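Local coordinates for protein PlzA (Borrelia burgdorferi, PDB 7MIE) that binds the bacterial second messenger c-di-GMP through a PilZ-type beta-barrel domain and probably relays its level in the signaling of this tick-borne pathogen, at residues A265-E268 / D269-P272. Numbering follows the deposited sequence.
Sequences AFDE and DKIP. With C2E (9,9'-[(2R,3R,3aS,5S,7aR,9R,10R,10aS,12S,14aR)-3,5,10,12-tetrahydroxy-5,12-dioxidooctahydro-2H,7H-difuro[3,2-d:3',2'-j][1,3,7,9,2,8]tetraoxadiphosphacyclododecine-2,9-diyl]bis(2-amino-1,9-dihydro-6H-purin-6-one)), chain C.
Asp267 and Lys270 close a type I beta turn twice over, once through the backbone and once through their side chains. Lys270 N donates to Asp267 O at 3.0 Å, the bond that closes the backbone of the turn. The two side chains run alongside each other in the same direction, and Lys270 NZ meets Asp267 OD2 at 3.0 Å in a salt bridge that uses the anti lone pair of the oxygen. A bend at chi3 (56°) in the otherwise extended outer part of the lysine brings the ammonium round to the carboxylate, with Lys270 CD against Asp267 CB at 3.9 Å. The same ammonium is shared with Glu243 of strand 240-250, which ties the turn to the neighbouring strand.

At the corners of the turn, Glu268 and Asp269 also lie side by side, their carboxylate planes 39° apart. Asp269 OD1 rests 3.3 Å from Glu268 CG, while Glu268 OE2 and Asp269 OD2 approach to 3.5 Å without a bond. On the other side of the backbone from these carboxylates, a water accepts from Ile271 N and donates to Glu268 O at 2.6 Å, bridging the chain as it leaves the turn. Ile271 turns back toward the strand end: its CG1 reaches Phe266 CB at 3.8 Å and also touches Asp267 O. The buried Phe266 ring meets Tyr275 of helix 273-283 edge-to-face.

The turn, which starts two residues after Ala265, whose CB touches O4' of the ligand, thus links strand 260-266 of the c-di-GMP-binding barrel to the C-terminal helix, with Pro272 at the helix N-cap. Chemically, the two adjacent acids at the exposed corner probably repel one another and favour solvation there, whereas the lysine, set between Asp267 and Glu243, probably offsets the negative charge on the other side of the turn.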
# COMPACT_ATOMS: atom_id res chain seq x y z
N ALA A 265 6.71 16.17 1.73
CA ALA A 265 7.12 14.80 1.96
C ALA A 265 6.81 14.48 3.41
O ALA A 265 7.42 15.10 4.31
CB ALA A 265 8.62 14.65 1.73
N PHE A 266 5.89 13.53 3.63
CA PHE A 266 5.58 13.08 4.98
C PHE A 266 6.78 12.35 5.58
O PHE A 266 7.46 11.59 4.89
CB PHE A 266 4.35 12.17 4.98
CG PHE A 266 3.09 12.79 4.41
CD1 PHE A 266 2.86 14.16 4.49
CD2 PHE A 266 2.15 12.01 3.77
CE1 PHE A 266 1.68 14.71 3.99
CE2 PHE A 266 1.00 12.55 3.22
CZ PHE A 266 0.76 13.91 3.34
N ASP A 267 7.05 12.57 6.88
CA ASP A 267 8.15 11.86 7.53
C ASP A 267 7.92 10.35 7.43
O ASP A 267 6.92 9.83 7.93
CB ASP A 267 8.31 12.33 8.98
CG ASP A 267 8.71 13.79 9.13
OD1 ASP A 267 9.13 14.38 8.14
OD2 ASP A 267 8.63 14.32 10.27
N GLU A 268 8.86 9.65 6.77
CA GLU A 268 8.60 8.32 6.22
C GLU A 268 8.31 7.28 7.30
O GLU A 268 7.65 6.28 7.04
CB GLU A 268 9.79 7.85 5.39
CG GLU A 268 10.79 7.03 6.19
CD GLU A 268 12.23 7.00 5.71
OE1 GLU A 268 12.45 6.96 4.47
OE2 GLU A 268 13.14 7.03 6.59
N ASP A 269 8.83 7.49 8.52
CA ASP A 269 8.67 6.48 9.55
C ASP A 269 7.51 6.79 10.49
O ASP A 269 7.34 6.08 11.48
CB ASP A 269 9.98 6.25 10.32
CG ASP A 269 11.03 5.54 9.47
OD1 ASP A 269 10.63 4.74 8.57
OD2 ASP A 269 12.23 5.80 9.69
N LYS A 270 6.70 7.81 10.18
CA LYS A 270 5.73 8.36 11.11
C LYS A 270 4.35 8.46 10.46
O LYS A 270 3.44 9.06 11.02
CB LYS A 270 6.20 9.74 11.60
CG LYS A 270 7.40 9.67 12.56
CD LYS A 270 8.21 10.94 12.66
CE LYS A 270 7.33 12.10 13.04
NZ LYS A 270 8.10 13.36 13.11
N ILE A 271 4.19 7.89 9.27
CA ILE A 271 2.93 8.15 8.57
C ILE A 271 1.82 7.37 9.25
O ILE A 271 1.94 6.17 9.43
CB ILE A 271 3.03 7.80 7.07
CG1 ILE A 271 4.09 8.63 6.34
CG2 ILE A 271 1.66 7.93 6.40
CD1 ILE A 271 4.33 8.18 4.92
N PRO A 272 0.72 8.01 9.69
CA PRO A 272 -0.37 7.28 10.36
C PRO A 272 -0.94 6.17 9.46
O PRO A 272 -1.18 6.37 8.26
CB PRO A 272 -1.40 8.35 10.71
CG PRO A 272 -0.64 9.67 10.61
CD PRO A 272 0.47 9.45 9.59
P1 C2E C . 11.76 13.79 -2.55
O2P C2E C . 11.76 15.10 -3.20
O1P C2E C . 12.50 13.56 -1.25
O5' C2E C . 10.22 13.57 -2.14
C5' C2E C . 9.89 12.42 -1.34
C4' C2E C . 8.42 12.12 -1.47
O4' C2E C . 7.65 13.28 -1.07
C3' C2E C . 7.93 11.83 -2.89
O3' C2E C . 8.18 10.46 -3.15
C2' C2E C . 6.40 12.00 -2.65
O2' C2E C . 5.91 10.89 -1.92
C1' C2E C . 6.38 13.20 -1.69
N9 C2E C . 6.11 14.45 -2.38
C8 C2E C . 6.95 15.51 -2.65
N7 C2E C . 6.37 16.47 -3.30
C5 C2E C . 5.07 16.00 -3.50
C6 C2E C . 3.97 16.59 -4.18
O6 C2E C . 3.97 17.66 -4.80
N1 C2E C . 2.84 15.75 -4.15
C2 C2E C . 2.78 14.52 -3.53
N2 C2E C . 1.62 13.83 -3.60
N3 C2E C . 3.81 13.96 -2.90
C4 C2E C . 4.91 14.76 -2.93
P11 C2E C . 8.16 9.98 -4.70
O21 C2E C . 8.26 8.49 -4.61
O11 C2E C . 6.93 10.56 -5.32
O5A C2E C . 9.45 10.73 -5.32
C5A C2E C . 10.73 10.14 -4.97
C4A C2E C . 11.82 11.11 -5.36
O4A C2E C . 11.82 11.29 -6.80
C3A C2E C . 11.63 12.52 -4.80
O3A C2E C . 12.10 12.50 -3.46
C2A C2E C . 12.47 13.32 -5.79
O2A C2E C . 13.86 13.21 -5.54
C1A C2E C . 12.08 12.63 -7.10
N91 C2E C . 10.97 13.23 -7.81
C81 C2E C . 9.68 12.75 -7.92
N71 C2E C . 8.92 13.55 -8.63
C51 C2E C . 9.75 14.61 -9.00
C61 C2E C . 9.49 15.78 -9.79
O61 C2E C . 8.45 16.14 -10.36
N11 C2E C . 10.63 16.57 -9.92
C21 C2E C . 11.85 16.32 -9.34
N21 C2E C . 12.81 17.23 -9.58
N31 C2E C . 12.12 15.21 -8.64
C41 C2E C . 11.01 14.42 -8.50
O HOH W 1 5.42 5.62 8.17